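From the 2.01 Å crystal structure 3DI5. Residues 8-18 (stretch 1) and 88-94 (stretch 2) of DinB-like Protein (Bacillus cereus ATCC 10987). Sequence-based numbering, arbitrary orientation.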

ATOM      1  N   GLY A   8     -16.965  -7.173   1.715  1.00 48.43           N
ATOM      2  CA  GLY A   8     -17.144  -5.752   1.951  1.00 47.15           C
ATOM      3  C   GLY A   8     -15.822  -5.005   1.937  1.00 46.15           C
ATOM      4  O   GLY A   8     -15.735  -3.898   1.397  1.00 45.59           O
ATOM      5  N   PHE A   9     -14.793  -5.609   2.534  1.00 44.90           N
ATOM      6  CA  PHE A   9     -13.455  -5.021   2.544  1.00 43.84           C
ATOM      7  C   PHE A   9     -12.868  -4.999   1.146  1.00 43.34           C
ATOM      8  O   PHE A   9     -12.231  -4.025   0.767  1.00 43.35           O
ATOM      9  CB  PHE A   9     -12.496  -5.755   3.493  1.00 43.21           C
ATOM     10  CG  PHE A   9     -11.048  -5.349   3.311  1.00 43.07           C
ATOM     11  CD1 PHE A   9     -10.603  -4.112   3.743  1.00 42.55           C
ATOM     12  CD2 PHE A   9     -10.147  -6.189   2.679  1.00 41.66           C
ATOM     13  CE1 PHE A   9      -9.286  -3.725   3.551  1.00 42.21           C
ATOM     14  CE2 PHE A   9      -8.836  -5.800   2.480  1.00 41.83           C
ATOM     15  CZ  PHE A   9      -8.410  -4.562   2.924  1.00 41.14           C
ATOM     16  N   LEU A  10     -13.076  -6.072   0.384  1.00 43.00           N
ATOM     17  CA  LEU A  10     -12.474  -6.195  -0.942  1.00 42.69           C
ATOM     18  C   LEU A  10     -13.083  -5.221  -1.960  1.00 42.59           C
ATOM     19  O   LEU A  10     -12.405  -4.802  -2.892  1.00 42.28           O
ATOM     20  CB  LEU A  10     -12.532  -7.648  -1.436  1.00 42.45           C
ATOM     21  CG  LEU A  10     -11.657  -8.591  -0.599  1.00 41.60           C
ATOM     22  CD1 LEU A  10     -11.875 -10.054  -0.946  1.00 40.52           C
ATOM     23  CD2 LEU A  10     -10.198  -8.219  -0.733  1.00 42.49           C
ATOM     24  N   GLN A  11     -14.345  -4.839  -1.760  1.00 42.38           N
ATOM     25  CA  GLN A  11     -14.975  -3.793  -2.583  1.00 41.96           C
ATOM     26  C   GLN A  11     -14.305  -2.435  -2.332  1.00 41.70           C
ATOM     27  O   GLN A  11     -14.048  -1.680  -3.271  1.00 41.65           O
ATOM     28  CB  GLN A  11     -16.490  -3.710  -2.329  1.00 41.95           C
ATOM     29  N   SER A  12     -14.026  -2.127  -1.066  1.00 41.31           N
ATOM     30  CA  SER A  12     -13.239  -0.947  -0.717  1.00 41.21           C
ATOM     31  C   SER A  12     -11.788  -1.097  -1.211  1.00 40.77           C
ATOM     32  O   SER A  12     -11.265  -0.216  -1.885  1.00 40.67           O
ATOM     33  CB  SER A  12     -13.270  -0.717   0.802  1.00 41.13           C
ATOM     34  N   TRP A  13     -11.158  -2.222  -0.894  1.00 40.55           N
ATOM     35  CA  TRP A  13      -9.757  -2.468  -1.251  1.00 40.77           C
ATOM     36  C   TRP A  13      -9.492  -2.457  -2.759  1.00 41.18           C
ATOM     37  O   TRP A  13      -8.448  -1.981  -3.206  1.00 41.09           O
ATOM     38  CB  TRP A  13      -9.286  -3.806  -0.656  1.00 40.37           C
ATOM     39  CG  TRP A  13      -7.823  -4.079  -0.847  1.00 39.72           C
ATOM     40  CD1 TRP A  13      -7.272  -5.105  -1.548  1.00 38.90           C
ATOM     41  CD2 TRP A  13      -6.733  -3.303  -0.335  1.00 37.40           C
ATOM     42  NE1 TRP A  13      -5.895  -5.012  -1.507  1.00 39.94           N
ATOM     43  CE2 TRP A  13      -5.544  -3.920  -0.764  1.00 36.37           C
ATOM     44  CE3 TRP A  13      -6.651  -2.139   0.440  1.00 38.39           C
ATOM     45  CZ2 TRP A  13      -4.288  -3.412  -0.460  1.00 39.00           C
ATOM     46  CZ3 TRP A  13      -5.396  -1.628   0.746  1.00 39.08           C
ATOM     47  CH2 TRP A  13      -4.229  -2.276   0.302  1.00 39.11           C
ATOM     48  N   THR A  14     -10.430  -2.983  -3.542  1.00 41.85           N
ATOM     49  CA  THR A  14     -10.296  -3.023  -5.004  1.00 41.85           C
ATOM     50  C   THR A  14     -10.224  -1.614  -5.598  1.00 42.11           C
ATOM     51  O   THR A  14      -9.405  -1.368  -6.465  1.00 41.71           O
ATOM     52  CB  THR A  14     -11.452  -3.837  -5.655  1.00 42.21           C
ATOM     53  OG1 THR A  14     -11.418  -5.180  -5.159  1.00 42.84           O
ATOM     54  CG2 THR A  14     -11.341  -3.879  -7.193  1.00 41.66           C
ATOM     55  N   TYR A  15     -11.060  -0.689  -5.121  1.00 42.84           N
ATOM     56  CA  TYR A  15     -10.998   0.712  -5.571  1.00 43.23           C
ATOM     57  C   TYR A  15      -9.656   1.354  -5.178  1.00 42.43           C
ATOM     58  O   TYR A  15      -9.075   2.113  -5.949  1.00 42.22           O
ATOM     59  CB  TYR A  15     -12.163   1.548  -5.001  1.00 44.38           C
ATOM     60  CG  TYR A  15     -12.116   3.016  -5.416  1.00 45.95           C
ATOM     61  CD1 TYR A  15     -11.329   3.942  -4.713  1.00 47.52           C
ATOM     62  CD2 TYR A  15     -12.841   3.480  -6.523  1.00 47.51           C
ATOM     63  CE1 TYR A  15     -11.262   5.292  -5.099  1.00 47.80           C
ATOM     64  CE2 TYR A  15     -12.781   4.833  -6.917  1.00 47.55           C
ATOM     65  CZ  TYR A  15     -11.988   5.729  -6.199  1.00 47.61           C
ATOM     66  OH  TYR A  15     -11.917   7.058  -6.571  1.00 47.57           O
ATOM     67  N   GLU A  16      -9.184   1.066  -3.970  1.00 41.66           N
ATOM     68  CA  GLU A  16      -7.925   1.634  -3.477  1.00 41.25           C
ATOM     69  C   GLU A  16      -6.726   1.121  -4.266  1.00 40.71           C
ATOM     70  O   GLU A  16      -5.855   1.900  -4.654  1.00 41.46           O
ATOM     71  CB  GLU A  16      -7.739   1.325  -1.994  1.00 41.21           C
ATOM     72  CG  GLU A  16      -8.771   1.984  -1.072  1.00 40.06           C
ATOM     73  CD  GLU A  16      -8.848   3.484  -1.236  1.00 40.80           C
ATOM     74  OE1 GLU A  16      -7.797   4.131  -1.365  1.00 43.05           O
ATOM     75  OE2 GLU A  16      -9.956   4.043  -1.225  1.00 40.70           O
ATOM     76  N   THR A  17      -6.677  -0.181  -4.507  1.00 40.48           N
ATOM     77  CA  THR A  17      -5.549  -0.770  -5.230  1.00 40.67           C
ATOM     78  C   THR A  17      -5.535  -0.381  -6.704  1.00 40.57           C
ATOM     79  O   THR A  17      -4.464  -0.068  -7.241  1.00 40.78           O
ATOM     80  CB  THR A  17      -5.503  -2.307  -5.120  1.00 40.47           C
ATOM     81  OG1 THR A  17      -6.682  -2.874  -5.691  1.00 43.09           O
ATOM     82  CG2 THR A  17      -5.384  -2.752  -3.676  1.00 40.12           C
ATOM     83  N   GLU A  18      -6.703  -0.402  -7.359  1.00 39.86           N
ATOM     84  CA  GLU A  18      -6.795   0.015  -8.761  1.00 39.51           C
ATOM     85  C   GLU A  18      -6.263   1.438  -8.917  1.00 39.87           C
ATOM     86  O   GLU A  18      -5.440   1.714  -9.795  1.00 39.64           O
ATOM     87  CB  GLU A  18      -8.252  -0.085  -9.299  1.00 39.19           C
ATOM     88  CG  GLU A  18      -8.726  -1.534  -9.606  1.00 40.37           C
ATOM     89  CD  GLU A  18     -10.144  -1.626 -10.228  1.00 38.16           C
ATOM     90  N   VAL A  88       2.611  -7.986  -4.760  1.00 43.34           N
ATOM     91  CA  VAL A  88       2.347  -8.154  -3.337  1.00 43.89           C
ATOM     92  C   VAL A  88       0.867  -7.958  -2.989  1.00 43.64           C
ATOM     93  O   VAL A  88       0.355  -8.606  -2.080  1.00 43.37           O
ATOM     94  CB  VAL A  88       3.244  -7.246  -2.451  1.00 43.25           C
ATOM     95  CG1 VAL A  88       2.783  -5.798  -2.477  1.00 44.08           C
ATOM     96  CG2 VAL A  88       3.253  -7.781  -1.047  1.00 44.87           C
ATOM     97  N   ASN A  89       0.177  -7.085  -3.723  1.00 43.54           N
ATOM     98  CA  ASN A  89      -1.267  -6.972  -3.568  1.00 43.84           C
ATOM     99  C   ASN A  89      -1.957  -8.296  -3.925  1.00 42.62           C
ATOM    100  O   ASN A  89      -2.846  -8.743  -3.230  1.00 42.64           O
ATOM    101  CB  ASN A  89      -1.852  -5.827  -4.402  1.00 44.30           C
ATOM    102  CG  ASN A  89      -3.324  -5.590  -4.088  1.00 46.95           C
ATOM    103  OD1 ASN A  89      -3.687  -5.370  -2.933  1.00 53.28           O
ATOM    104  ND2 ASN A  89      -4.177  -5.686  -5.095  1.00 48.55           N
ATOM    105  N   THR A  90      -1.523  -8.930  -5.003  1.00 41.84           N
ATOM    106  CA  THR A  90      -2.082 -10.203  -5.393  1.00 40.67           C
ATOM    107  C   THR A  90      -1.840 -11.287  -4.343  1.00 39.96           C
ATOM    108  O   THR A  90      -2.754 -12.057  -4.019  1.00 39.37           O
ATOM    109  CB  THR A  90      -1.530 -10.639  -6.745  1.00 40.97           C
ATOM    110  OG1 THR A  90      -2.037  -9.751  -7.743  1.00 41.62           O
ATOM    111  CG2 THR A  90      -1.957 -12.060  -7.088  1.00 40.72           C
ATOM    112  N   ALA A  91      -0.620 -11.352  -3.818  1.00 38.61           N
ATOM    113  CA  ALA A  91      -0.288 -12.345  -2.797  1.00 37.69           C
ATOM    114  C   ALA A  91      -1.103 -12.055  -1.530  1.00 36.75           C
ATOM    115  O   ALA A  91      -1.557 -12.940  -0.823  1.00 35.66           O
ATOM    116  CB  ALA A  91       1.199 -12.302  -2.501  1.00 37.51           C
ATOM    117  N   PHE A  92      -1.308 -10.791  -1.256  1.00 36.98           N
ATOM    118  CA  PHE A  92      -2.054 -10.431  -0.065  1.00 36.00           C
ATOM    119  C   PHE A  92      -3.505 -10.912  -0.162  1.00 36.57           C
ATOM    120  O   PHE A  92      -3.980 -11.683   0.676  1.00 34.89           O
ATOM    121  CB  PHE A  92      -2.011  -8.923   0.143  1.00 36.99           C
ATOM    122  CG  PHE A  92      -3.070  -8.421   1.080  1.00 35.67           C
ATOM    123  CD1 PHE A  92      -3.351  -9.104   2.254  1.00 38.06           C
ATOM    124  CD2 PHE A  92      -3.817  -7.298   0.767  1.00 36.48           C
ATOM    125  CE1 PHE A  92      -4.351  -8.624   3.148  1.00 36.10           C
ATOM    126  CE2 PHE A  92      -4.819  -6.844   1.628  1.00 37.37           C
ATOM    127  CZ  PHE A  92      -5.079  -7.522   2.808  1.00 36.55           C
ATOM    128  N   VAL A  93      -4.180 -10.459  -1.217  1.00 37.94           N
ATOM    129  CA  VAL A  93      -5.603 -10.691  -1.449  1.00 38.72           C
ATOM    130  C   VAL A  93      -5.877 -12.187  -1.625  1.00 40.34           C
ATOM    131  O   VAL A  93      -6.944 -12.691  -1.259  1.00 40.64           O
ATOM    132  CB  VAL A  93      -6.068  -9.855  -2.674  1.00 38.71           C
ATOM    133  CG1 VAL A  93      -7.401 -10.329  -3.241  1.00 38.25           C
ATOM    134  CG2 VAL A  93      -6.135  -8.358  -2.281  1.00 38.04           C
ATOM    135  N   GLU A  94      -4.893 -12.891  -2.165  1.00 41.44           N
ATOM    136  CA  GLU A  94      -4.970 -14.342  -2.284  1.00 42.47           C
ATOM    137  C   GLU A  94      -4.931 -15.014  -0.916  1.00 42.47           C
ATOM    138  O   GLU A  94      -5.619 -16.008  -0.694  1.00 42.48           O
ATOM    139  CB  GLU A  94      -3.848 -14.860  -3.168  1.00 42.35           C
ATOM    140  CG  GLU A  94      -4.181 -14.806  -4.656  1.00 43.35           C
ATOM    141  CD  GLU A  94      -3.035 -15.314  -5.521  1.00 44.62           C
ATOM    142  OE1 GLU A  94      -1.878 -15.294  -5.024  1.00 48.71           O
ATOM    143  OE2 GLU A  94      -3.279 -15.722  -6.687  1.00 44.16           O
TER

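This is a contact between two nearly antiparallel helices, mostly apolar and aromatic, held at its middle by a tryptophan that donates one hydrogen bond to an asparagine. The axes run at 174° and come no closer than 12.2 Å, a wide spacing that leaves room for large side chains; the backbones stay well apart, with the CA of L10 8.2 Å from the CA of V93 and the CA of T17 7.7 Å from the CA of N89. Because the directions oppose, the early residues of the first stretch meet the late residues of the second.

W13 is the hub. Its CA-to-CB bond points toward the other helix, and with chi1 in the t well the indole reaches N89, F92 and V93. NE1 of W13 donates to OD1 of N89 at 2.7 Å; the N-H...O angle of 132° makes the bond short but distinctly bent. Tryptophan suits this buried place because it offers a broad apolar surface yet carries one polar N-H that needs an acceptor, and the side-chain amide of N89 supplies it. OD1 lies near the indole plane, as expected for a partner of an in-plane N-H.

F92 approaches the same indole from a different direction, over one face rather than near the plane. Its edge is directed toward the face of W13 in an offset edge-to-face arrangement, with the five-membered ring of W13 and the ring of F92 at 86° and their centroids 5.4 Å apart. CE2 of F92 comes within 3.8 Å of CE2 of W13. Such packing sets the slightly positive ring hydrogens of one aromatic against the electron-rich face of another. F92 also extends the apolar contact to F9, whose CE2 is 4.1 Å from CZ of F92.

V93, by contrast, sits at the edge of the indole: its CG2 is 3.5 Å from CD1 of W13. A compact, branched side chain fits beside the ring here, and both its methyls lie near L10: CD2 of L10 is 4.3 Å from CG1 of V93 and 4.4 Å from CG2 of V93. The CA-to-CB bond of L10 points sideways, but the end of the side chain comes nearer, so the leucine gains a loose apolar contact.

T17, one helical turn after W13, places its methyl CG2 3.2 Å from OD1 of N89, a close contact beside the oxygen that accepts the tryptophan hydrogen bond. Threonine suits the place because it is small and carries both a methyl and a hydroxyl: CG2 of T17 lies against OD1 of N89, and OG1 of T17, which lies 3.2 Å from O of W13 and 3.2 Å from O of T14, is also 3.8 Å from ND2 of N89.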